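Local coordinates for uncharacterized HTH-type transcriptional regulator SAR2349 (PDB 4EM2), which probably binds DNA as a MarR-family transcriptional regulator and binds salicylate at several sites, at residues M164-I167 against H168-L171. Numbering follows the deposited sequence.
Sequences MNQI and HEIL
Ile167 and Leu171, one helical turn apart on helix 154-174, run side by side and point the same way, with Ile167 CG2 4.0 Å from Leu171 CD1. The Ile167 methyl that does the touching is CG2, set anti to the backbone N, while CG1 lies anti to the carbonyl carbon (chi1 -59°). Two side chains here meet helix 34-43: Ile167 packs on Phe38, and Met164 on Phe42.

Backbone bonds of the i to i+4 kind tie the two turns together. His168 N gives a nearly straight bond to Met164 O at 2.8 Å, and Leu171 N reaches Ile167 O at 3.1 Å. Between them, the bond from Ile170 N to Gln166 O is weak at 3.4 Å.

A water links two polar side chains three residues apart. It donates to Asn165 OD1 over 3.3 Å and sits 2.6 Å from His168 ND1. A chi1 of -147°, off the staggered values, carries the imidazole to where ND1 meets this water, which probably helps to hold it there.

Glu169 and Gln166 also lie alongside each other, amide and carboxylate planes 47° apart. Glu169 OE2 lies against carbons of Gln166, 3.3 Å from its CA and 3.7 Å from its CG, while Glu169 OE1 makes a long, weak ion pair with Lys173.

This is a surface stretch of helix 154-174, resting on helix 34-43 through Met164 and Ile167. Its polar side chains are joined loosely, through one water and carbon-to-oxygen contacts, so the backbone bonds probably do most of the holding.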
ATOM      1  N   MET A 164       5.087  14.642 -10.169  1.00 38.99           N
ATOM      2  CA  MET A 164       5.197  13.224  -9.922  1.00 36.38           C
ATOM      3  C   MET A 164       4.314  12.396 -10.843  1.00 38.05           C
ATOM      4  O   MET A 164       4.769  11.387 -11.391  1.00 38.05           O
ATOM      5  CB  MET A 164       4.898  12.901  -8.434  1.00 35.09           C
ATOM      6  CG  MET A 164       5.898  13.494  -7.442  1.00 29.85           C
ATOM      7  SD  MET A 164       7.704  13.179  -7.692  1.00 32.56           S
ATOM      8  CE  MET A 164       7.589  11.595  -7.952  1.00 30.80           C
ATOM      9  N   ASN A 165       3.053  12.800 -11.025  1.00 37.87           N
ATOM     10  CA  ASN A 165       2.152  12.051 -11.900  1.00 37.93           C
ATOM     11  C   ASN A 165       2.668  12.013 -13.343  1.00 37.21           C
ATOM     12  O   ASN A 165       2.467  11.032 -14.045  1.00 35.18           O
ATOM     13  CB  ASN A 165       0.737  12.645 -11.866  1.00 40.17           C
ATOM     14  CG  ASN A 165       0.093  12.485 -10.517  1.00 43.34           C
ATOM     15  OD1 ASN A 165       0.494  11.612  -9.739  1.00 43.31           O
ATOM     16  ND2 ASN A 165      -0.914  13.312 -10.222  1.00 43.14           N
ATOM     17  N   GLN A 166       3.353  13.073 -13.775  1.00 37.62           N
ATOM     18  CA  GLN A 166       3.905  13.055 -15.122  1.00 39.29           C
ATOM     19  C   GLN A 166       4.931  11.916 -15.174  1.00 38.36           C
ATOM     20  O   GLN A 166       4.865  11.071 -16.075  1.00 38.90           O
ATOM     21  CB  GLN A 166       4.559  14.384 -15.449  1.00 39.33           C
ATOM     22  CG  GLN A 166       3.517  15.492 -15.670  1.00 42.64           C
ATOM     23  CD  GLN A 166       4.127  16.689 -16.329  1.00 43.15           C
ATOM     24  OE1 GLN A 166       4.411  16.672 -17.533  1.00 45.98           O
ATOM     25  NE2 GLN A 166       4.379  17.726 -15.546  1.00 42.37           N
ATOM     26  N   ILE A 167       5.824  11.855 -14.176  1.00 37.64           N
ATOM     27  CA  ILE A 167       6.854  10.789 -14.140  1.00 38.22           C
ATOM     28  C   ILE A 167       6.180   9.429 -14.103  1.00 39.55           C
ATOM     29  O   ILE A 167       6.500   8.518 -14.882  1.00 39.97           O
ATOM     30  CB  ILE A 167       7.783  10.928 -12.920  1.00 36.70           C
ATOM     31  CG1 ILE A 167       8.487  12.288 -12.958  1.00 35.60           C
ATOM     32  CG2 ILE A 167       8.834   9.787 -12.892  1.00 34.51           C
ATOM     33  CD1 ILE A 167       9.582  12.461 -14.002  1.00 36.52           C
ATOM     34  N   HIS A 168       5.194   9.312 -13.229  1.00 41.45           N
ATOM     35  CA  HIS A 168       4.473   8.077 -13.059  1.00 42.98           C
ATOM     36  C   HIS A 168       3.799   7.617 -14.352  1.00 45.05           C
ATOM     37  O   HIS A 168       3.767   6.414 -14.633  1.00 45.15           O
ATOM     38  CB  HIS A 168       3.466   8.295 -11.920  1.00 44.91           C
ATOM     39  CG  HIS A 168       3.191   7.086 -11.090  1.00 43.68           C
ATOM     40  ND1 HIS A 168       3.027   7.160  -9.724  1.00 43.39           N
ATOM     41  CD2 HIS A 168       2.891   5.810 -11.436  1.00 45.01           C
ATOM     42  CE1 HIS A 168       2.623   5.988  -9.266  1.00 42.73           C
ATOM     43  NE2 HIS A 168       2.526   5.151 -10.283  1.00 43.10           N
ATOM     44  N   GLU A 169       3.261   8.541 -15.150  1.00 46.75           N
ATOM     45  CA  GLU A 169       2.606   8.154 -16.425  1.00 48.89           C
ATOM     46  C   GLU A 169       3.592   7.378 -17.293  1.00 47.56           C
ATOM     47  O   GLU A 169       3.310   6.289 -17.757  1.00 47.43           O
ATOM     48  CB  GLU A 169       2.178   9.367 -17.258  1.00 51.91           C
ATOM     49  CG  GLU A 169       1.531  10.523 -16.508  1.00 58.56           C
ATOM     50  CD  GLU A 169       1.051  11.646 -17.452  1.00 61.85           C
ATOM     51  OE1 GLU A 169       0.364  11.320 -18.472  1.00 62.91           O
ATOM     52  OE2 GLU A 169       1.358  12.843 -17.163  1.00 63.67           O
ATOM     53  N   ILE A 170       4.748   7.979 -17.512  1.00 47.14           N
ATOM     54  CA  ILE A 170       5.807   7.376 -18.305  1.00 48.01           C
ATOM     55  C   ILE A 170       6.273   6.008 -17.792  1.00 50.30           C
ATOM     56  O   ILE A 170       6.396   5.067 -18.568  1.00 50.19           O
ATOM     57  CB  ILE A 170       7.032   8.312 -18.366  1.00 47.12           C
ATOM     58  CG1 ILE A 170       6.605   9.695 -18.888  1.00 46.69           C
ATOM     59  CG2 ILE A 170       8.099   7.719 -19.263  1.00 46.24           C
ATOM     60  CD1 ILE A 170       5.899   9.633 -20.236  1.00 47.24           C
ATOM     61  N   LEU A 171       6.518   5.881 -16.489  1.00 52.12           N
ATOM     62  CA  LEU A 171       7.008   4.605 -15.973  1.00 54.67           C
ATOM     63  C   LEU A 171       5.997   3.489 -16.190  1.00 57.07           C
ATOM     64  O   LEU A 171       6.373   2.334 -16.372  1.00 58.39           O
ATOM     65  CB  LEU A 171       7.365   4.714 -14.474  1.00 51.95           C
ATOM     66  CG  LEU A 171       8.267   5.859 -14.009  1.00 50.13           C
ATOM     67  CD1 LEU A 171       8.458   5.830 -12.480  1.00 47.36           C
ATOM     68  CD2 LEU A 171       9.594   5.755 -14.706  1.00 49.50           C
TER
HETATM   69  O   HOH W   1       2.831   9.554  -8.756  1.00 42.17           O